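Long-range contacts in xylanase Y (Bacillus halodurans, PDB 1WU4), which hydrolyses the beta anomers of xylooligosaccharides of three or more units, releasing xylose from the reducing end with inversion of anomeric configuration: residues Gly53-Tyr58 against Ile91-Met96; Leu59-Asn64 against Arg357-Asn362; Tyr132-Leu137 against Glu205-Trp210. The protein carries 1 engineered substitution. All coordinates share one frame; numbering follows the deposited sequence.

Contact 1: residues Gly53-Tyr58 against Ile91-Met96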
loop_
_atom_site.group_PDB
_atom_site.type_symbol
_atom_site.label_atom_id
_atom_site.label_comp_id
_atom_site.label_asym_id
_atom_site.label_seq_id
_atom_site.Cartn_x
_atom_site.Cartn_y
_atom_site.Cartn_z
ATOM N N GLY A 53 23.135 2.381 13.436
ATOM C CA GLY A 53 23.310 2.595 14.860
ATOM C C GLY A 53 22.437 1.639 15.651
ATOM O O GLY A 53 22.189 0.515 15.214
ATOM N N ASP A 54 21.961 2.079 16.810
ATOM C CA ASP A 54 21.114 1.232 17.642
ATOM C C ASP A 54 19.675 1.712 17.772
ATOM O O ASP A 54 18.906 1.152 18.551
ATOM C CB ASP A 54 21.724 1.082 19.038
ATOM C CG ASP A 54 22.566 -0.171 19.170
ATOM O OD1 ASP A 54 22.009 -1.280 19.004
ATOM O OD2 ASP A 54 23.780 -0.052 19.438
ATOM N N ASP A 55 19.302 2.738 17.013
ATOM C CA ASP A 55 17.939 3.252 17.086
ATOM C C ASP A 55 17.398 3.770 15.757
ATOM O O ASP A 55 16.328 4.374 15.715
ATOM C CB ASP A 55 17.848 4.360 18.140
ATOM C CG ASP A 55 18.777 5.523 17.851
ATOM O OD1 ASP A 55 18.744 6.509 18.617
ATOM O OD2 ASP A 55 19.541 5.456 16.864
ATOM N N LEU A 56 18.132 3.535 14.675
ATOM C CA LEU A 56 17.699 3.989 13.359
ATOM C C LEU A 56 17.673 2.857 12.342
ATOM O O LEU A 56 18.289 1.809 12.543
ATOM C CB LEU A 56 18.615 5.109 12.859
ATOM C CG LEU A 56 18.524 6.446 13.600
ATOM C CD1 LEU A 56 19.660 7.357 13.160
ATOM C CD2 LEU A 56 17.173 7.094 13.321
ATOM N N GLY A 57 16.952 3.083 11.250
ATOM C CA GLY A 57 16.846 2.092 10.198
ATOM C C GLY A 57 15.982 2.627 9.074
ATOM O O GLY A 57 15.206 3.561 9.280
ATOM N N TYR A 58 16.115 2.053 7.884
ATOM C CA TYR A 58 15.322 2.510 6.754
ATOM C C TYR A 58 15.210 1.472 5.654
ATOM O O TYR A 58 15.979 0.511 5.607
ATOM C CB TYR A 58 15.928 3.799 6.174
ATOM C CG TYR A 58 17.358 3.665 5.675
ATOM C CD1 TYR A 58 17.649 2.987 4.490
ATOM C CD2 TYR A 58 18.420 4.221 6.389
ATOM C CE1 TYR A 58 18.963 2.869 4.027
ATOM C CE2 TYR A 58 19.736 4.107 5.936
ATOM C CZ TYR A 58 19.998 3.431 4.756
ATOM O OH TYR A 58 21.294 3.320 4.302
ATOM N N ILE A 91 12.679 2.473 12.045
ATOM C CA ILE A 91 12.183 3.108 10.827
ATOM C C ILE A 91 11.419 4.401 11.125
ATOM O O ILE A 91 11.645 5.428 10.482
ATOM C CB ILE A 91 11.256 2.146 10.045
ATOM C CG1 ILE A 91 12.052 0.924 9.574
ATOM C CG2 ILE A 91 10.632 2.869 8.856
ATOM C CD1 ILE A 91 11.193 -0.170 8.961
ATOM N N TRP A 92 10.515 4.347 12.096
ATOM C CA TRP A 92 9.723 5.517 12.459
ATOM C C TRP A 92 10.630 6.634 12.980
ATOM O O TRP A 92 10.412 7.809 12.691
ATOM C CB TRP A 92 8.687 5.122 13.515
ATOM C CG TRP A 92 7.821 6.243 14.012
ATOM C CD1 TRP A 92 7.547 6.535 15.317
ATOM C CD2 TRP A 92 7.088 7.199 13.227
ATOM N NE1 TRP A 92 6.692 7.606 15.396
ATOM C CE2 TRP A 92 6.393 8.034 14.130
ATOM C CE3 TRP A 92 6.949 7.429 11.850
ATOM C CZ2 TRP A 92 5.571 9.085 13.704
ATOM C CZ3 TRP A 92 6.128 8.477 11.427
ATOM C CH2 TRP A 92 5.452 9.290 12.355
ATOM N N ASN A 93 11.658 6.263 13.737
ATOM C CA ASN A 93 12.588 7.249 14.272
ATOM C C ASN A 93 13.318 7.959 13.127
ATOM O O ASN A 93 13.448 9.184 13.132
ATOM C CB ASN A 93 13.589 6.568 15.211
ATOM C CG ASN A 93 14.433 7.564 15.983
ATOM O OD1 ASN A 93 13.929 8.581 16.465
ATOM N ND2 ASN A 93 15.721 7.269 16.119
ATOM N N TRP A 94 13.780 7.193 12.142
ATOM C CA TRP A 94 14.482 7.765 10.995
ATOM C C TRP A 94 13.532 8.693 10.243
ATOM O O TRP A 94 13.908 9.784 9.814
ATOM C CB TRP A 94 14.948 6.652 10.051
ATOM C CG TRP A 94 16.066 7.035 9.110
ATOM C CD1 TRP A 94 17.401 6.789 9.286
ATOM C CD2 TRP A 94 15.947 7.683 7.833
ATOM N NE1 TRP A 94 18.115 7.234 8.200
ATOM C CE2 TRP A 94 17.251 7.788 7.294
ATOM C CE3 TRP A 94 14.866 8.185 7.090
ATOM C CZ2 TRP A 94 17.503 8.371 6.047
ATOM C CZ3 TRP A 94 15.119 8.766 5.847
ATOM C CH2 TRP A 94 16.431 8.852 5.340
ATOM N N THR A 95 12.292 8.238 10.086
ATOM C CA THR A 95 11.262 8.996 9.390
ATOM C C THR A 95 11.008 10.355 10.038
ATOM O O THR A 95 10.990 11.384 9.361
ATOM C CB THR A 95 9.944 8.198 9.354
ATOM O OG1 THR A 95 10.159 6.960 8.666
ATOM C CG2 THR A 95 8.856 8.986 8.641
ATOM N N MET A 96 10.804 10.357 11.349
ATOM C CA MET A 96 10.549 11.601 12.063
ATOM C C MET A 96 11.764 12.520 12.090
ATOM O O MET A 96 11.632 13.740 12.020
ATOM C CB MET A 96 10.100 11.302 13.494
ATOM C CG MET A 96 8.632 10.916 13.615
ATOM S SD MET A 96 7.543 12.212 12.983
ATOM C CE MET A 96 8.040 13.587 13.996
HETATM O O HOH W 1 17.541 8.822 17.700
#
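N93 reaches from the helix to the turn ahead of strand 56-58 and makes the direct hydrogen bond between the segments. With its CG anti to the backbone N (chi1 -170°), the amide extends toward the turn and ND2 donates to the carbonyl O of D55 over 3.0 Å. The donor stands above the carbonyl plane, and the N-H...O angle is 151°. A water reinforces this link, accepting from N93 ND2 and donating to OD1 of D55, so the amide grips both the backbone and, indirectly, the carboxylate. CD2 of L56 packs beside the same amide, 3.2 Å from N93 ND2, and reaches on to W94 CB.

A second polar touch is weaker in kind: the CA-H of I91 points almost straight at the carbonyl O of G57, with CA and O 3.4 Å apart. G57 brings no side chain here, and its backbone lies close to the helix.

Aromatic packing closes the other end. CB of Y58 sits over the five-membered ring of W94, 4.2 Å from its centroid, in a CH-pi contact. CD2 of Y58 approaches the same indole at NE1 (3.5 Å), and the two rings meet obliquely, their planes 58° apart. M72 of helix 69-81 touches both residues.

Strand 56-59 pairs with strand 49-52 in a small antiparallel hairpin, and its 56-58 portion runs nearly at right angles to helix segment 91-96 of the (alpha/alpha)6-barrel enzyme.

Contact 2: residues Leu59-Asn64 against Arg357-Asn362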
loop_
_atom_site.group_PDB
_atom_site.type_symbol
_atom_site.label_atom_id
_atom_site.label_comp_id
_atom_site.label_asym_id
_atom_site.label_seq_id
_atom_site.Cartn_x
_atom_site.Cartn_y
_atom_site.Cartn_z
ATOM N N LEU A 59 14.218 1.652 4.789
ATOM C CA LEU A 59 14.056 0.773 3.644
ATOM C C LEU A 59 14.614 1.578 2.491
ATOM O O LEU A 59 14.254 2.741 2.296
ATOM C CB LEU A 59 12.588 0.423 3.385
ATOM C CG LEU A 59 12.131 -0.872 4.059
ATOM C CD1 LEU A 59 11.986 -0.638 5.551
ATOM C CD2 LEU A 59 10.811 -1.340 3.460
ATOM N N LEU A 60 15.513 0.965 1.737
ATOM C CA LEU A 60 16.145 1.645 0.625
ATOM C C LEU A 60 15.534 1.294 -0.716
ATOM O O LEU A 60 15.355 0.116 -1.033
ATOM C CB LEU A 60 17.636 1.300 0.598
ATOM C CG LEU A 60 18.485 1.911 -0.516
ATOM C CD1 LEU A 60 18.668 3.402 -0.264
ATOM C CD2 LEU A 60 19.839 1.214 -0.566
ATOM N N ASP A 61 15.187 2.315 -1.495
ATOM C CA ASP A 61 14.677 2.064 -2.831
ATOM C C ASP A 61 15.995 1.768 -3.525
ATOM O O ASP A 61 16.683 2.674 -4.001
ATOM C CB ASP A 61 14.038 3.309 -3.446
ATOM C CG ASP A 61 13.539 3.063 -4.859
ATOM O OD1 ASP A 61 14.251 2.380 -5.625
ATOM O OD2 ASP A 61 12.446 3.554 -5.207
ATOM N N THR A 62 16.361 0.494 -3.536
ATOM C CA THR A 62 17.615 0.046 -4.121
ATOM C C THR A 62 17.884 0.554 -5.534
ATOM O O THR A 62 19.035 0.782 -5.908
ATOM C CB THR A 62 17.682 -1.490 -4.115
ATOM O OG1 THR A 62 16.526 -2.021 -4.773
ATOM C CG2 THR A 62 17.718 -2.013 -2.684
ATOM N N GLY A 63 16.827 0.741 -6.316
ATOM C CA GLY A 63 17.000 1.204 -7.681
ATOM C C GLY A 63 17.267 2.689 -7.847
ATOM O O GLY A 63 18.070 3.087 -8.690
ATOM N N ASN A 64 16.599 3.512 -7.046
ATOM C CA ASN A 64 16.767 4.958 -7.132
ATOM C C ASN A 64 17.750 5.509 -6.103
ATOM O O ASN A 64 17.988 6.716 -6.044
ATOM C CB ASN A 64 15.407 5.640 -6.980
ATOM C CG ASN A 64 14.461 5.308 -8.119
ATOM O OD1 ASN A 64 14.741 5.615 -9.278
ATOM N ND2 ASN A 64 13.341 4.675 -7.796
ATOM N N ARG A 357 17.202 -3.470 -8.400
ATOM C CA ARG A 357 15.824 -2.982 -8.442
ATOM C C ARG A 357 14.799 -3.913 -7.800
ATOM O O ARG A 357 13.638 -3.946 -8.203
ATOM C CB ARG A 357 15.433 -2.677 -9.887
ATOM C CG ARG A 357 16.020 -1.367 -10.381
ATOM C CD ARG A 357 15.879 -1.194 -11.880
ATOM N NE ARG A 357 16.213 0.165 -12.300
ATOM C CZ ARG A 357 17.358 0.784 -12.024
ATOM N NH1 ARG A 357 17.564 2.024 -12.453
ATOM N NH2 ARG A 357 18.298 0.172 -11.318
ATOM N N ARG A 358 15.234 -4.638 -6.777
ATOM C CA ARG A 358 14.377 -5.576 -6.063
ATOM C C ARG A 358 13.336 -4.896 -5.165
ATOM O O ARG A 358 12.282 -5.464 -4.886
ATOM C CB ARG A 358 15.247 -6.505 -5.213
ATOM C CG ARG A 358 16.177 -5.766 -4.254
ATOM C CD ARG A 358 17.052 -6.725 -3.465
ATOM N NE ARG A 358 17.909 -6.035 -2.505
ATOM C CZ ARG A 358 18.943 -5.265 -2.831
ATOM N NH1 ARG A 358 19.269 -5.076 -4.103
ATOM N NH2 ARG A 358 19.656 -4.685 -1.877
ATOM N N TYR A 359 13.633 -3.676 -4.730
ATOM C CA TYR A 359 12.770 -2.914 -3.826
ATOM C C TYR A 359 11.244 -2.942 -3.999
ATOM O O TYR A 359 10.536 -3.509 -3.162
ATOM C CB TYR A 359 13.234 -1.451 -3.796
ATOM C CG TYR A 359 12.263 -0.494 -3.133
ATOM C CD1 TYR A 359 12.034 -0.531 -1.755
ATOM C CD2 TYR A 359 11.553 0.435 -3.893
ATOM C CE1 TYR A 359 11.116 0.339 -1.154
ATOM C CE2 TYR A 359 10.639 1.305 -3.305
ATOM C CZ TYR A 359 10.425 1.250 -1.939
ATOM O OH TYR A 359 9.508 2.106 -1.371
ATOM N N TYR A 360 10.735 -2.319 -5.057
ATOM C CA TYR A 360 9.288 -2.242 -5.260
ATOM C C TYR A 360 8.608 -3.598 -5.377
ATOM O O TYR A 360 7.605 -3.860 -4.709
ATOM C CB TYR A 360 8.969 -1.382 -6.489
ATOM C CG TYR A 360 7.497 -1.056 -6.657
ATOM C CD1 TYR A 360 6.794 -0.357 -5.672
ATOM C CD2 TYR A 360 6.812 -1.431 -7.810
ATOM C CE1 TYR A 360 5.440 -0.039 -5.836
ATOM C CE2 TYR A 360 5.466 -1.120 -7.985
ATOM C CZ TYR A 360 4.787 -0.424 -6.997
ATOM O OH TYR A 360 3.457 -0.106 -7.176
ATOM N N ASP A 361 9.155 -4.460 -6.224
ATOM C CA ASP A 361 8.595 -5.788 -6.421
ATOM C C ASP A 361 8.515 -6.560 -5.120
ATOM O O ASP A 361 7.503 -7.187 -4.819
ATOM C CB ASP A 361 9.457 -6.581 -7.398
ATOM C CG ASP A 361 9.552 -5.919 -8.742
ATOM O OD1 ASP A 361 8.788 -6.308 -9.647
ATOM O OD2 ASP A 361 10.377 -4.997 -8.880
ATOM N N ASN A 362 9.592 -6.514 -4.348
ATOM C CA ASN A 362 9.636 -7.261 -3.106
ATOM C C ASN A 362 8.740 -6.732 -1.999
ATOM O O ASN A 362 8.315 -7.502 -1.140
ATOM C CB ASN A 362 11.087 -7.406 -2.651
ATOM C CG ASN A 362 11.883 -8.291 -3.588
ATOM O OD1 ASN A 362 11.337 -8.830 -4.552
ATOM N ND2 ASN A 362 13.175 -8.446 -3.315
#
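The hydroxyl OG1 of T62 takes part in two hydrogen bonds: it accepts a weak one from the backbone N of Y359 at 3.3 Å, and it donates to the carbonyl O of N356, just ahead of the helix. Its first torsion of 55° puts OG1 between the backbone N and the carbonyl carbon and leaves CG2 anti to the carbonyl carbon. This methyl lies over one face of the R358 guanidinium, 3.4 Å from NH2. The same guanidinium is fixed by carbonyls, NH1 meeting G355 O and NH2 meeting K47 O, and these bonds would limit its rotation under the T62 methyl.

D61 lies against the ring of Y359. Its CA rests over one ring face in a CH-pi contact, 3.8 Å from the centroid, while the carboxylate continues on the same face past the CD2-CE2 rim, CG lying 3.4 Å from CD2 of Y359. The carboxylate and ring planes are 31° apart. That carboxylate also ties its own loop together: OD1 accepts from the backbone N of N64 at 3.0 Å in an Asx motif, and OD2 accepts from ND2 of N64 at 3.0 Å.

At the outer end, the backbone of G63 passes R357, whose CG lies 3.9 Å from G63 CA, and the CA of G63 lies over one face of the R357 guanidinium.

Beyond this packing, the OH of Y359 is hydrogen-bonded to OE1 of E70, the proton donor inferred from relatives. With T62 meeting the backbone N of Y359 and D61 backing its ring, the loop could act as a second shell, consistent with positioning the phenol against the carboxylate of E70.

Contact 3: residues Tyr132-Leu137 against Glu205-Trp210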
loop_
_atom_site.group_PDB
_atom_site.type_symbol
_atom_site.label_atom_id
_atom_site.label_comp_id
_atom_site.label_asym_id
_atom_site.label_seq_id
_atom_site.Cartn_x
_atom_site.Cartn_y
_atom_site.Cartn_z
ATOM N N TYR A 132 -0.330 5.055 5.066
ATOM C CA TYR A 132 0.245 3.827 5.612
ATOM C C TYR A 132 0.886 4.139 6.969
ATOM O O TYR A 132 0.793 3.332 7.892
ATOM C CB TYR A 132 1.285 3.226 4.658
ATOM C CG TYR A 132 0.744 2.116 3.778
ATOM C CD1 TYR A 132 0.848 0.779 4.163
ATOM C CD2 TYR A 132 0.119 2.403 2.563
ATOM C CE1 TYR A 132 0.346 -0.247 3.354
ATOM C CE2 TYR A 132 -0.387 1.389 1.753
ATOM C CZ TYR A 132 -0.269 0.070 2.155
ATOM O OH TYR A 132 -0.769 -0.935 1.358
ATOM N N PHE A 133 1.528 5.303 7.099
ATOM C CA PHE A 133 2.128 5.676 8.385
ATOM C C PHE A 133 1.041 5.672 9.458
ATOM O O PHE A 133 1.202 5.086 10.528
ATOM C CB PHE A 133 2.735 7.091 8.352
ATOM C CG PHE A 133 4.072 7.190 7.662
ATOM C CD1 PHE A 133 5.085 6.272 7.915
ATOM C CD2 PHE A 133 4.329 8.244 6.791
ATOM C CE1 PHE A 133 6.338 6.405 7.309
ATOM C CE2 PHE A 133 5.576 8.387 6.184
ATOM C CZ PHE A 133 6.580 7.465 6.442
ATOM N N ALA A 134 -0.071 6.338 9.161
ATOM C CA ALA A 134 -1.171 6.439 10.109
ATOM C C ALA A 134 -1.713 5.093 10.564
ATOM O O ALA A 134 -1.844 4.854 11.764
ATOM C CB ALA A 134 -2.293 7.288 9.520
ATOM N N LEU A 135 -2.028 4.199 9.628
ATOM C CA LEU A 135 -2.560 2.912 10.056
ATOM C C LEU A 135 -1.513 2.076 10.783
ATOM O O LEU A 135 -1.828 1.417 11.775
ATOM C CB LEU A 135 -3.144 2.119 8.878
ATOM C CG LEU A 135 -3.959 0.896 9.335
ATOM C CD1 LEU A 135 -5.110 1.344 10.230
ATOM C CD2 LEU A 135 -4.498 0.142 8.134
ATOM N N ALA A 136 -0.271 2.106 10.305
ATOM C CA ALA A 136 0.798 1.347 10.949
ATOM C C ALA A 136 0.968 1.824 12.392
ATOM O O ALA A 136 1.176 1.018 13.301
ATOM C CB ALA A 136 2.105 1.509 10.181
ATOM N N LEU A 137 0.874 3.134 12.595
ATOM C CA LEU A 137 0.996 3.707 13.931
ATOM C C LEU A 137 -0.173 3.279 14.824
ATOM O O LEU A 137 0.026 2.995 16.006
ATOM C CB LEU A 137 1.081 5.233 13.847
ATOM C CG LEU A 137 2.414 5.778 13.321
ATOM C CD1 LEU A 137 2.254 7.231 12.918
ATOM C CD2 LEU A 137 3.492 5.634 14.388
ATOM N N GLU A 205 -11.926 2.937 6.729
ATOM C CA GLU A 205 -12.947 2.369 7.608
ATOM C C GLU A 205 -12.389 2.353 9.028
ATOM O O GLU A 205 -13.084 2.666 9.995
ATOM C CB GLU A 205 -13.278 0.936 7.184
ATOM C CG GLU A 205 -13.909 0.821 5.812
ATOM C CD GLU A 205 -15.405 1.041 5.837
ATOM O OE1 GLU A 205 -15.867 1.968 6.536
ATOM O OE2 GLU A 205 -16.117 0.286 5.144
ATOM N N LEU A 206 -11.122 1.979 9.152
ATOM C CA LEU A 206 -10.492 1.933 10.461
ATOM C C LEU A 206 -10.247 3.345 10.986
ATOM O O LEU A 206 -10.387 3.597 12.182
ATOM C CB LEU A 206 -9.196 1.121 10.390
ATOM C CG LEU A 206 -9.444 -0.348 10.019
ATOM C CD1 LEU A 206 -8.122 -1.062 9.796
ATOM C CD2 LEU A 206 -10.250 -1.034 11.119
ATOM N N PHE A 207 -9.902 4.276 10.099
ATOM C CA PHE A 207 -9.699 5.651 10.535
ATOM C C PHE A 207 -11.021 6.196 11.083
ATOM O O PHE A 207 -11.030 7.022 11.994
ATOM C CB PHE A 207 -9.235 6.546 9.379
ATOM C CG PHE A 207 -7.871 6.206 8.829
ATOM C CD1 PHE A 207 -6.993 5.362 9.514
ATOM C CD2 PHE A 207 -7.457 6.759 7.622
ATOM C CE1 PHE A 207 -5.722 5.079 8.995
ATOM C CE2 PHE A 207 -6.195 6.484 7.099
ATOM C CZ PHE A 207 -5.325 5.641 7.787
ATOM N N SER A 208 -12.141 5.726 10.535
ATOM C CA SER A 208 -13.447 6.198 10.993
ATOM C C SER A 208 -13.741 5.738 12.417
ATOM O O SER A 208 -14.688 6.214 13.047
ATOM C CB SER A 208 -14.566 5.729 10.048
ATOM O OG SER A 208 -14.976 4.395 10.310
ATOM N N LEU A 209 -12.924 4.820 12.925
ATOM C CA LEU A 209 -13.096 4.312 14.281
ATOM C C LEU A 209 -12.041 4.862 15.232
ATOM O O LEU A 209 -12.307 5.037 16.423
ATOM C CB LEU A 209 -12.996 2.782 14.297
ATOM C CG LEU A 209 -13.956 1.980 13.421
ATOM C CD1 LEU A 209 -13.617 0.500 13.520
ATOM C CD2 LEU A 209 -15.390 2.236 13.861
ATOM N N TRP A 210 -10.856 5.156 14.704
ATOM C CA TRP A 210 -9.746 5.599 15.542
ATOM C C TRP A 210 -9.203 7.016 15.389
ATOM O O TRP A 210 -8.428 7.467 16.233
ATOM C CB TRP A 210 -8.588 4.606 15.392
ATOM C CG TRP A 210 -9.004 3.171 15.584
ATOM C CD1 TRP A 210 -9.974 2.704 16.426
ATOM C CD2 TRP A 210 -8.429 2.017 14.957
ATOM N NE1 TRP A 210 -10.037 1.333 16.364
ATOM C CE2 TRP A 210 -9.099 0.885 15.472
ATOM C CE3 TRP A 210 -7.408 1.828 14.014
ATOM C CZ2 TRP A 210 -8.783 -0.419 15.075
ATOM C CZ3 TRP A 210 -7.094 0.531 13.620
ATOM C CH2 TRP A 210 -7.781 -0.575 14.152
#
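L135 supplies the main bump of this interface, and helix 205-210 supplies the hollow. With CG anti to the backbone N (chi1 -168°), the leucine leans toward the other helix and pushes CD1 into a recess lined by L206, F207 and W210. CD1 of L206 meets it at 3.9 Å, the two leucines crossing at a slant. On another wall, CE1 of F207 is 4.0 Å from that methyl, and CZ3 at the rim of the W210 indole comes equally close, with the methyl lying near the indole plane at its edge.

F207 is the reciprocal bump. Its ring enters edge first and drives CE1 and CZ into the notch between A134 and L135: CZ lies 3.9 Å from A134 CB, and CE1 is 3.8 Å from the backbone N of L135 and close to its CB. The edge therefore abuts the helix backbone beside the methyl of A134. Outside the pair, W219 meets the F207 ring edge-to-face and L162 touches both F207 and A134, while W277 packs on L135 and L206.

The segment axes stay 10.9 Å apart and cross at 58°, a separation bridged by these large side chains. No hydrogen bond joins the segments, and the side chains that meet across the interface are apolar at their touching atoms: cohesion here comes from burial and fit of hydrocarbon and aromatic groups within the helical fold, away from the probable catalytic residues.

Contact 1 lies between the other two and touches both. Toward contact 2 the bridge is I91 CD1 against L59 CD1, at 3.5 Å; toward contact 3, T95 CG2 meets F133 CZ at 3.5 Å, and W92 CE2 packs on L137 CD2. Contacts 2 and 3 do not meet: their nearest atoms are about 9 Å apart, and they lie on opposite sides of the chain's centre, although contact 3 is nested inside the loop that contact 2 closes. Contact 2 reaches the probable proton donor, the side chain of Y359 lying about 3 Å from that of E70 and about 10 Å from that of D263; the side chain of I91 is about 11 Å from that of E70.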